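PDB 7LPO: cytoplasmic protein from Cryptococcus neoformans var. grubii serotype A, which probably hydrolyses steryl beta-glucosides, as a sterylglucosidase of glycoside hydrolase family 5. Local coordinates for residues 513-525 / 563-575. Numbering follows the deposited sequence.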
loop_
_atom_site.group_PDB
_atom_site.type_symbol
_atom_site.label_atom_id
_atom_site.label_comp_id
_atom_site.label_asym_id
_atom_site.label_seq_id
_atom_site.Cartn_x
_atom_site.Cartn_y
_atom_site.Cartn_z
ATOM N N GLY A 513 20.157 -0.919 7.571
ATOM C CA GLY A 513 21.492 -0.930 7.024
ATOM C C GLY A 513 21.546 -0.164 5.720
ATOM O O GLY A 513 20.684 0.673 5.425
ATOM N N ASN A 514 22.581 -0.450 4.928
ATOM C CA ASN A 514 22.777 0.234 3.653
ATOM C C ASN A 514 21.998 -0.516 2.580
ATOM O O ASN A 514 22.508 -1.373 1.856
ATOM C CB ASN A 514 24.257 0.352 3.336
ATOM C CG ASN A 514 24.889 1.540 4.027
ATOM O OD1 ASN A 514 24.958 2.639 3.469
ATOM N ND2 ASN A 514 25.339 1.332 5.259
ATOM N N TYR A 515 20.722 -0.182 2.501
ATOM C CA TYR A 515 19.761 -0.809 1.612
ATOM C C TYR A 515 18.967 0.280 0.919
ATOM O O TYR A 515 18.884 1.411 1.410
ATOM C CB TYR A 515 18.803 -1.721 2.385
ATOM C CG TYR A 515 19.418 -3.005 2.863
ATOM C CD1 TYR A 515 19.748 -4.010 1.963
ATOM C CD2 TYR A 515 19.651 -3.227 4.214
ATOM C CE1 TYR A 515 20.295 -5.198 2.393
ATOM C CE2 TYR A 515 20.213 -4.412 4.656
ATOM C CZ TYR A 515 20.528 -5.392 3.735
ATOM O OH TYR A 515 21.076 -6.575 4.154
ATOM N N PRO A 516 18.350 -0.031 -0.212
ATOM C CA PRO A 516 17.489 0.956 -0.871
ATOM C C PRO A 516 16.199 1.175 -0.097
ATOM O O PRO A 516 15.820 0.396 0.778
ATOM C CB PRO A 516 17.208 0.342 -2.247
ATOM C CG PRO A 516 18.190 -0.806 -2.387
ATOM C CD PRO A 516 18.482 -1.271 -0.988
ATOM N N THR A 517 15.531 2.274 -0.432
ATOM C CA THR A 517 14.193 2.574 0.053
ATOM C C THR A 517 13.266 2.751 -1.143
ATOM O O THR A 517 13.639 3.380 -2.140
ATOM C CB THR A 517 14.167 3.840 0.909
ATOM O OG1 THR A 517 15.106 3.726 1.984
ATOM C CG2 THR A 517 12.762 4.061 1.470
ATOM N N LEU A 518 12.055 2.203 -1.042
ATOM C CA LEU A 518 11.053 2.353 -2.087
ATOM C C LEU A 518 9.732 2.665 -1.415
ATOM O O LEU A 518 9.310 1.936 -0.514
ATOM C CB LEU A 518 10.962 1.088 -2.934
ATOM C CG LEU A 518 10.031 1.058 -4.144
ATOM C CD1 LEU A 518 10.430 -0.068 -5.094
ATOM C CD2 LEU A 518 8.604 0.872 -3.702
ATOM N N VAL A 519 9.089 3.754 -1.828
ATOM C CA VAL A 519 7.818 4.147 -1.227
ATOM C C VAL A 519 6.741 3.306 -1.902
ATOM O O VAL A 519 6.293 3.615 -3.009
ATOM C CB VAL A 519 7.546 5.645 -1.365
ATOM C CG1 VAL A 519 6.214 5.980 -0.726
ATOM C CG2 VAL A 519 8.675 6.460 -0.727
ATOM N N GLY A 520 6.325 2.230 -1.233
ATOM C CA GLY A 520 5.466 1.248 -1.877
ATOM C C GLY A 520 4.083 1.753 -2.222
ATOM O O GLY A 520 3.434 1.193 -3.110
ATOM N N GLU A 521 3.600 2.760 -1.510
ATOM C CA GLU A 521 2.349 3.421 -1.846
ATOM C C GLU A 521 2.478 4.913 -1.589
ATOM O O GLU A 521 2.988 5.329 -0.545
ATOM C CB GLU A 521 1.169 2.894 -1.024
ATOM C CG GLU A 521 0.823 1.446 -1.221
ATOM C CD GLU A 521 -0.479 1.068 -0.507
ATOM O OE1 GLU A 521 -1.254 1.986 -0.136
ATOM O OE2 GLU A 521 -0.711 -0.144 -0.306
ATOM N N ILE A 522 1.982 5.709 -2.533
ATOM C CA ILE A 522 1.873 7.156 -2.376
ATOM C C ILE A 522 0.874 7.634 -3.416
ATOM O O ILE A 522 0.822 7.095 -4.526
ATOM C CB ILE A 522 3.251 7.851 -2.518
ATOM C CG1 ILE A 522 3.114 9.373 -2.377
ATOM C CG2 ILE A 522 3.913 7.516 -3.842
ATOM C CD1 ILE A 522 4.422 10.072 -2.086
ATOM N N GLY A 523 0.042 8.603 -3.040
ATOM C CA GLY A 523 -0.980 9.080 -3.961
ATOM C C GLY A 523 -1.880 10.123 -3.335
ATOM O O GLY A 523 -1.709 10.509 -2.177
ATOM N N ILE A 524 -2.853 10.569 -4.128
ATOM C CA ILE A 524 -3.786 11.624 -3.721
ATOM C C ILE A 524 -5.182 11.285 -4.221
ATOM O O ILE A 524 -5.349 10.511 -5.173
ATOM C CB ILE A 524 -3.377 13.015 -4.255
ATOM C CG1 ILE A 524 -3.278 12.997 -5.783
ATOM C CG2 ILE A 524 -2.035 13.459 -3.672
ATOM C CD1 ILE A 524 -4.465 13.600 -6.514
ATOM N N PRO A 525 -6.210 11.867 -3.597
ATOM C CA PRO A 525 -7.593 11.632 -4.050
ATOM C C PRO A 525 -8.002 12.559 -5.189
ATOM O O PRO A 525 -7.780 13.771 -5.142
ATOM C CB PRO A 525 -8.427 11.908 -2.796
ATOM C CG PRO A 525 -7.612 12.979 -2.062
ATOM C CD PRO A 525 -6.153 12.623 -2.328
ATOM N N PRO A 563 16.620 15.925 -2.600
ATOM C CA PRO A 563 17.742 15.049 -2.244
ATOM C C PRO A 563 17.334 13.610 -1.996
ATOM O O PRO A 563 18.221 12.766 -1.803
ATOM C CB PRO A 563 18.284 15.688 -0.960
ATOM C CG PRO A 563 17.034 16.272 -0.305
ATOM C CD PRO A 563 16.203 16.785 -1.471
ATOM N N ASN A 564 16.030 13.306 -1.970
ATOM C CA ASN A 564 15.591 11.957 -1.632
ATOM C C ASN A 564 15.830 10.994 -2.790
ATOM O O ASN A 564 16.319 9.883 -2.581
ATOM C CB ASN A 564 14.114 11.974 -1.226
ATOM C CG ASN A 564 13.869 12.787 0.038
ATOM O OD1 ASN A 564 14.728 12.867 0.909
ATOM N ND2 ASN A 564 12.691 13.384 0.144
ATOM N N CYS A 565 15.469 11.394 -4.012
ATOM C CA CYS A 565 15.688 10.585 -5.216
ATOM C C CYS A 565 15.179 9.153 -5.033
ATOM O O CYS A 565 15.888 8.172 -5.271
ATOM C CB CYS A 565 17.170 10.597 -5.609
ATOM S SG CYS A 565 17.800 12.221 -6.142
ATOM N N LEU A 566 13.913 9.037 -4.650
ATOM C CA LEU A 566 13.370 7.777 -4.171
ATOM C C LEU A 566 12.750 6.930 -5.279
ATOM O O LEU A 566 12.297 7.431 -6.314
ATOM C CB LEU A 566 12.309 8.035 -3.099
ATOM C CG LEU A 566 12.790 8.276 -1.671
ATOM C CD1 LEU A 566 11.667 8.905 -0.849
ATOM C CD2 LEU A 566 13.258 6.976 -1.041
ATOM N N ASN A 567 12.756 5.622 -5.042
ATOM C CA ASN A 567 11.913 4.693 -5.768
ATOM C C ASN A 567 10.496 4.759 -5.203
ATOM O O ASN A 567 10.293 5.030 -4.011
ATOM C CB ASN A 567 12.463 3.270 -5.644
ATOM C CG ASN A 567 13.946 3.181 -5.960
ATOM O OD1 ASN A 567 14.369 3.334 -7.107
ATOM N ND2 ASN A 567 14.745 2.927 -4.938
ATOM N N TYR A 568 9.501 4.522 -6.058
ATOM C CA TYR A 568 8.152 4.512 -5.509
ATOM C C TYR A 568 7.149 3.889 -6.463
ATOM O O TYR A 568 7.397 3.741 -7.660
ATOM C CB TYR A 568 7.689 5.926 -5.134
ATOM C CG TYR A 568 7.693 6.939 -6.267
ATOM C CD1 TYR A 568 6.684 6.955 -7.219
ATOM C CD2 TYR A 568 8.693 7.887 -6.372
ATOM C CE1 TYR A 568 6.675 7.880 -8.241
ATOM C CE2 TYR A 568 8.684 8.832 -7.394
ATOM C CZ TYR A 568 7.677 8.816 -8.321
ATOM O OH TYR A 568 7.672 9.742 -9.335
ATOM N N ALA A 569 6.007 3.514 -5.886
ATOM C CA ALA A 569 4.861 2.974 -6.606
ATOM C C ALA A 569 3.651 3.812 -6.216
ATOM O O ALA A 569 3.233 3.805 -5.052
ATOM C CB ALA A 569 4.636 1.494 -6.278
ATOM N N ILE A 570 3.109 4.538 -7.190
ATOM C CA ILE A 570 1.923 5.349 -6.965
ATOM C C ILE A 570 0.705 4.459 -6.737
ATOM O O ILE A 570 0.480 3.479 -7.460
ATOM C CB ILE A 570 1.695 6.281 -8.167
ATOM C CG1 ILE A 570 2.899 7.205 -8.376
ATOM C CG2 ILE A 570 0.409 7.053 -7.969
ATOM C CD1 ILE A 570 2.838 7.996 -9.682
ATOM N N TRP A 571 -0.095 4.803 -5.732
ATOM C CA TRP A 571 -1.418 4.215 -5.537
ATOM C C TRP A 571 -2.450 5.144 -6.176
ATOM O O TRP A 571 -2.605 6.283 -5.724
ATOM C CB TRP A 571 -1.738 4.016 -4.047
ATOM C CG TRP A 571 -3.017 3.246 -3.868
ATOM C CD1 TRP A 571 -4.284 3.750 -3.839
ATOM C CD2 TRP A 571 -3.149 1.822 -3.750
ATOM N NE1 TRP A 571 -5.200 2.727 -3.722
ATOM C CE2 TRP A 571 -4.530 1.534 -3.665
ATOM C CE3 TRP A 571 -2.236 0.767 -3.712
ATOM C CZ2 TRP A 571 -5.015 0.234 -3.528
ATOM C CZ3 TRP A 571 -2.714 -0.523 -3.583
ATOM C CH2 TRP A 571 -4.093 -0.781 -3.493
ATOM N N ASN A 572 -3.153 4.684 -7.220
ATOM C CA ASN A 572 -2.944 3.421 -7.920
ATOM C C ASN A 572 -3.459 3.604 -9.368
ATOM O O ASN A 572 -3.803 4.713 -9.784
ATOM C CB ASN A 572 -3.655 2.262 -7.232
ATOM C CG ASN A 572 -5.147 2.479 -7.099
ATOM O OD1 ASN A 572 -5.653 3.612 -7.104
ATOM N ND2 ASN A 572 -5.861 1.384 -6.962
ATOM N N TYR A 573 -3.509 2.514 -10.125
ATOM C CA TYR A 573 -4.027 2.490 -11.490
ATOM C C TYR A 573 -5.177 1.491 -11.529
ATOM O O TYR A 573 -4.976 0.300 -11.273
ATOM C CB TYR A 573 -2.918 2.105 -12.470
ATOM C CG TYR A 573 -3.269 2.237 -13.928
ATOM C CD1 TYR A 573 -3.088 3.441 -14.603
ATOM C CD2 TYR A 573 -3.767 1.146 -14.641
ATOM C CE1 TYR A 573 -3.407 3.557 -15.952
ATOM C CE2 TYR A 573 -4.078 1.245 -15.980
ATOM C CZ TYR A 573 -3.893 2.452 -16.638
ATOM O OH TYR A 573 -4.218 2.548 -17.980
ATOM N N VAL A 574 -6.375 1.972 -11.827
ATOM C CA VAL A 574 -7.571 1.142 -11.736
ATOM C C VAL A 574 -8.317 1.178 -13.062
ATOM O O VAL A 574 -9.055 2.143 -13.325
ATOM C CB VAL A 574 -8.485 1.612 -10.594
ATOM C CG1 VAL A 574 -9.679 0.691 -10.444
ATOM C CG2 VAL A 574 -7.704 1.712 -9.282
ATOM N N PRO A 575 -8.192 0.143 -13.896
ATOM C CA PRO A 575 -8.877 0.164 -15.203
ATOM C C PRO A 575 -10.377 0.426 -15.158
ATOM O O PRO A 575 -10.909 0.996 -16.120
ATOM C CB PRO A 575 -8.577 -1.229 -15.773
ATOM C CG PRO A 575 -7.210 -1.577 -15.169
ATOM C CD PRO A 575 -7.251 -0.992 -13.770
HETATM O O HOH W 1 -3.050 8.890 -6.535
#
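Trp571 CG stands anti to the backbone N (chi1 -172°) and Glu521 CG anti to its own carbonyl carbon (chi1 -63°), which sets carboxylate and indole side by side, pointing the same way. The two planes lie 25° apart, with Glu521 OE1 over one indole face toward its rim and Glu521 CD 3.7 Å from Trp571 CE3. Asn572 CB, after a cis peptide bond, lies against the opposite face toward the rim. Residues 518-519 pair in parallel with strand 567-570: Val519 N donates to Asn567 O (2.8 Å), and Val519 O accepts from Ala569 N (2.9 Å). The chain turns a corner at Gly520; in the weaker continuation beyond it Trp571 N reaches Ile522 O at 2.7 Å. Asn567 ND2 grips Thr517 O (3.0 Å), while OD1 accepts from Leu38 N of the adjoining strand 35-43. Asn567 CB also packs against Leu518 CG (3.6 Å). On the other sheet face, Val519 CB meets Tyr568 CB. Leu566 sets CD1 against Val519 CG2 and CD2 against Thr517 CB. These parallel neighbours fit the family's TIM barrel. Arg100 forms a salt bridge with Glu521 OE2, and OE1 bonds Tyr454 OH and the amine of a Tris molecule, probably from the crystallisation liquor. The carboxylate is thus fixed in rotation, a buried acid lying on an aromatic wall, consistent with a place in the glycosidase active-site pocket.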